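Local coordinates for phosphorylated carbohydrates phosphatase TM_1254 (Thermotoga maritima msb8, PDB 3KBB), which removes phosphate from phosphorylated sugars such as erythrose 4-phosphate, fructose 6-phosphate and mannose 6-phosphate, using a divalent metal cation, preferably cobalt, at residues A3-M8 against K102-T107. Sequence-based numbering, arbitrary orientation.
With SO4 (sulfate ion), chain D.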
ATOM      1  N   ALA A   3     -16.006 -11.851   4.018  1.00 19.53           N
ATOM      2  CA  ALA A   3     -15.335 -10.719   3.411  1.00 18.97           C
ATOM      3  C   ALA A   3     -13.873 -11.006   3.098  1.00 17.82           C
ATOM      4  O   ALA A   3     -13.241 -11.871   3.708  1.00 16.73           O
ATOM      5  CB  ALA A   3     -15.427  -9.480   4.311  1.00 18.10           C
ATOM      6  N   VAL A   4     -13.372 -10.254   2.125  1.00 16.88           N
ATOM      7  CA  VAL A   4     -11.948 -10.260   1.797  1.00 17.10           C
ATOM      8  C   VAL A   4     -11.438  -8.811   1.882  1.00 17.86           C
ATOM      9  O   VAL A   4     -12.069  -7.890   1.338  1.00 18.39           O
ATOM     10  CB  VAL A   4     -11.696 -10.825   0.382  1.00 18.30           C
ATOM     11  CG1 VAL A   4     -10.204 -10.794   0.025  1.00 17.78           C
ATOM     12  CG2 VAL A   4     -12.205 -12.285   0.271  1.00 19.32           C
ATOM     13  N   ILE A   5     -10.359  -8.608   2.642  1.00 16.56           N
ATOM     14  CA  ILE A   5      -9.800  -7.287   2.863  1.00 15.61           C
ATOM     15  C   ILE A   5      -8.417  -7.161   2.197  1.00 16.84           C
ATOM     16  O   ILE A   5      -7.561  -8.026   2.393  1.00 16.94           O
ATOM     17  CB  ILE A   5      -9.650  -7.005   4.382  1.00 16.70           C
ATOM     18  CG1 ILE A   5     -10.981  -7.258   5.157  1.00 15.65           C
ATOM     19  CG2 ILE A   5      -9.148  -5.582   4.558  1.00 15.72           C
ATOM     20  CD1 ILE A   5     -10.807  -7.354   6.696  1.00 17.32           C
ATOM     21  N   PHE A   6      -8.190  -6.095   1.434  1.00 16.08           N
ATOM     22  CA  PHE A   6      -6.914  -5.865   0.780  1.00 17.61           C
ATOM     23  C   PHE A   6      -6.248  -4.634   1.345  1.00 17.20           C
ATOM     24  O   PHE A   6      -6.875  -3.570   1.446  1.00 18.15           O
ATOM     25  CB  PHE A   6      -7.110  -5.618  -0.711  1.00 17.36           C
ATOM     26  CG  PHE A   6      -7.439  -6.859  -1.500  1.00 18.82           C
ATOM     27  CD1 PHE A   6      -6.440  -7.517  -2.237  1.00 18.71           C
ATOM     28  CD2 PHE A   6      -8.742  -7.383  -1.495  1.00 22.23           C
ATOM     29  CE1 PHE A   6      -6.749  -8.687  -2.993  1.00 19.38           C
ATOM     30  CE2 PHE A   6      -9.041  -8.538  -2.237  1.00 18.96           C
ATOM     31  CZ  PHE A   6      -8.026  -9.189  -2.959  1.00 19.54           C
ATOM     32  N   ASP A   7      -4.956  -4.717   1.624  1.00 17.12           N
ATOM     33  CA  ASP A   7      -4.143  -3.500   1.694  1.00 18.01           C
ATOM     34  C   ASP A   7      -4.008  -2.909   0.286  1.00 18.29           C
ATOM     35  O   ASP A   7      -4.196  -3.625  -0.715  1.00 17.30           O
ATOM     36  CB  ASP A   7      -2.764  -3.841   2.263  1.00 18.39           C
ATOM     37  CG  ASP A   7      -1.957  -2.603   2.605  1.00 21.42           C
ATOM     38  OD1 ASP A   7      -2.561  -1.566   2.941  1.00 20.26           O
ATOM     39  OD2 ASP A   7      -0.730  -2.678   2.483  1.00 26.11           O
HETATM   40  N   MSE A   8      -3.732  -1.608   0.186  1.00 17.47           N
HETATM   41  CA  MSE A   8      -3.676  -0.961  -1.137  1.00 17.97           C
HETATM   42  C   MSE A   8      -2.270  -1.017  -1.710  1.00 17.99           C
HETATM   43  O   MSE A   8      -2.001  -1.783  -2.653  1.00 17.09           O
HETATM   44  CB  MSE A   8      -4.220   0.480  -1.055  1.00 18.44           C
HETATM   45  CG  MSE A   8      -4.242   1.081  -2.395  1.00 16.15           C
HETATM   46 SE   MSE A   8      -4.878   2.934  -2.374  1.00 22.89          SE
HETATM   47  CE  MSE A   8      -3.428   3.781  -1.431  1.00 16.05           C
ATOM     48  N   LYS A 102     -18.328  -9.670   0.475  1.00 21.82           N
ATOM     49  CA  LYS A 102     -17.997  -8.238   0.594  1.00 21.45           C
ATOM     50  C   LYS A 102     -16.511  -8.037   0.397  1.00 20.91           C
ATOM     51  O   LYS A 102     -15.707  -8.930   0.764  1.00 19.85           O
ATOM     52  CB  LYS A 102     -18.342  -7.760   1.991  1.00 22.28           C
ATOM     53  CG  LYS A 102     -19.847  -7.538   2.189  1.00 24.32           C
ATOM     54  CD  LYS A 102     -20.118  -7.116   3.616  1.00 25.60           C
ATOM     55  CE  LYS A 102     -21.606  -7.010   3.878  1.00 30.45           C
ATOM     56  NZ  LYS A 102     -21.807  -6.216   5.111  1.00 33.11           N
ATOM     57  N   LEU A 103     -16.144  -6.882  -0.159  1.00 19.93           N
ATOM     58  CA  LEU A 103     -14.757  -6.593  -0.519  1.00 19.74           C
ATOM     59  C   LEU A 103     -14.398  -5.304   0.177  1.00 18.89           C
ATOM     60  O   LEU A 103     -15.165  -4.327   0.085  1.00 18.23           O
ATOM     61  CB  LEU A 103     -14.637  -6.402  -2.026  1.00 20.51           C
ATOM     62  CG  LEU A 103     -13.348  -6.433  -2.845  1.00 23.73           C
ATOM     63  CD1 LEU A 103     -12.402  -7.568  -2.400  1.00 22.81           C
ATOM     64  CD2 LEU A 103     -13.656  -6.582  -4.380  1.00 21.22           C
ATOM     65  N   ALA A 104     -13.266  -5.298   0.877  1.00 16.90           N
ATOM     66  CA  ALA A 104     -12.874  -4.090   1.588  1.00 16.21           C
ATOM     67  C   ALA A 104     -11.417  -3.743   1.281  1.00 17.14           C
ATOM     68  O   ALA A 104     -10.604  -4.632   0.983  1.00 16.86           O
ATOM     69  CB  ALA A 104     -13.043  -4.238   3.079  1.00 15.81           C
ATOM     70  N   LEU A 105     -11.111  -2.455   1.427  1.00 18.01           N
ATOM     71  CA  LEU A 105      -9.767  -1.913   1.271  1.00 19.12           C
ATOM     72  C   LEU A 105      -9.361  -1.314   2.617  1.00 19.27           C
ATOM     73  O   LEU A 105     -10.175  -0.650   3.276  1.00 20.43           O
ATOM     74  CB  LEU A 105      -9.807  -0.770   0.256  1.00 19.23           C
ATOM     75  CG  LEU A 105      -8.384  -0.254   0.137  1.00 19.52           C
ATOM     76  CD1 LEU A 105      -7.581  -1.071  -0.865  1.00 22.27           C
ATOM     77  CD2 LEU A 105      -8.333   1.238  -0.148  1.00 24.45           C
ATOM     78  N   ALA A 106      -8.122  -1.549   3.055  1.00 19.67           N
ATOM     79  CA  ALA A 106      -7.592  -0.861   4.226  1.00 20.29           C
ATOM     80  C   ALA A 106      -6.224  -0.295   3.803  1.00 22.15           C
ATOM     81  O   ALA A 106      -5.400  -1.005   3.197  1.00 23.12           O
ATOM     82  CB  ALA A 106      -7.484  -1.777   5.441  1.00 20.48           C
ATOM     83  N   THR A 107      -5.986   0.982   4.073  1.00 17.90           N
ATOM     84  CA  THR A 107      -4.713   1.581   3.708  1.00 18.53           C
ATOM     85  C   THR A 107      -4.320   2.634   4.716  1.00 17.71           C
ATOM     86  O   THR A 107      -5.190   3.335   5.234  1.00 18.95           O
ATOM     87  CB  THR A 107      -4.743   2.209   2.303  1.00 17.87           C
ATOM     88  OG1 THR A 107      -3.475   2.813   2.017  1.00 18.34           O
ATOM     89  CG2 THR A 107      -5.872   3.280   2.181  1.00 19.58           C
TER
HETATM   90  S   SO4 D 226      -0.822   1.248   2.654  0.50 27.07           S
HETATM   91  O1  SO4 D 226      -1.712   0.843   1.554  0.50 14.21           O
HETATM   92  O2  SO4 D 226       0.530   0.752   2.417  0.50 20.72           O
HETATM   93  O3  SO4 D 226      -0.666   2.721   2.664  0.50 24.57           O
HETATM   94  O4  SO4 D 226      -1.250   0.748   4.006  0.50 20.48           O
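Val-4 and Phe-6 zip strand 3-7 to strand 102-106 in parallel register. Val-4 N donates to Lys-102 O (3.0 Å), and Ala-104 N donates to Val-4 O. The ladder continues from Phe-6 N to Ala-104 O (2.9 Å) and from Ala-106 N to Phe-6 O. A weak, bent bond from Met-8 N to Ala-106 O (3.5 Å) ends it.

Apolar contacts lie on both faces. On one, Leu-103 CD1 approaches Phe-6 CE2 (3.5 Å) obliquely. Leu-103 CG is anti to the backbone N (chi1 -164°), which brings the branch towards Phe-6. On the other face, Ile-5 CG1 and CG2 meet the methyls of Ala-104 and Ala-106, respectively. Past the last pairs, Leu-105 CD1 touches Met-8 CB (3.7 Å).

The polar end holds a sulfate, probably from the crystallisation liquor. Thr-107 OG1 donates to its O1 (2.7 Å). Asp-7, the nucleophile by similarity, has OD1 2.9 Å from sulfate O4 and in a salt bridge with Lys-140. An asparagine here would probably leave Lys-140 without its carboxylate partner and, by analogy with HAD relatives, remove the nucleophile. The sulfate probably marks the phosphate site: Asp-9 N, Ser-108 N, Thr-109 OG1 and Lys-140 NZ also bind it.

Both are inner strands of the parallel sheet of the HAD Rossmann-like core. Strand 160-164 bonds to the other edge of 3-7, and strand 129-131 flanks the far side of 102-106. Helix 89-98 packs on Val-4, Phe-6 and Leu-103; helix 144-153 covers Ile-5, Ala-104 and Ala-106.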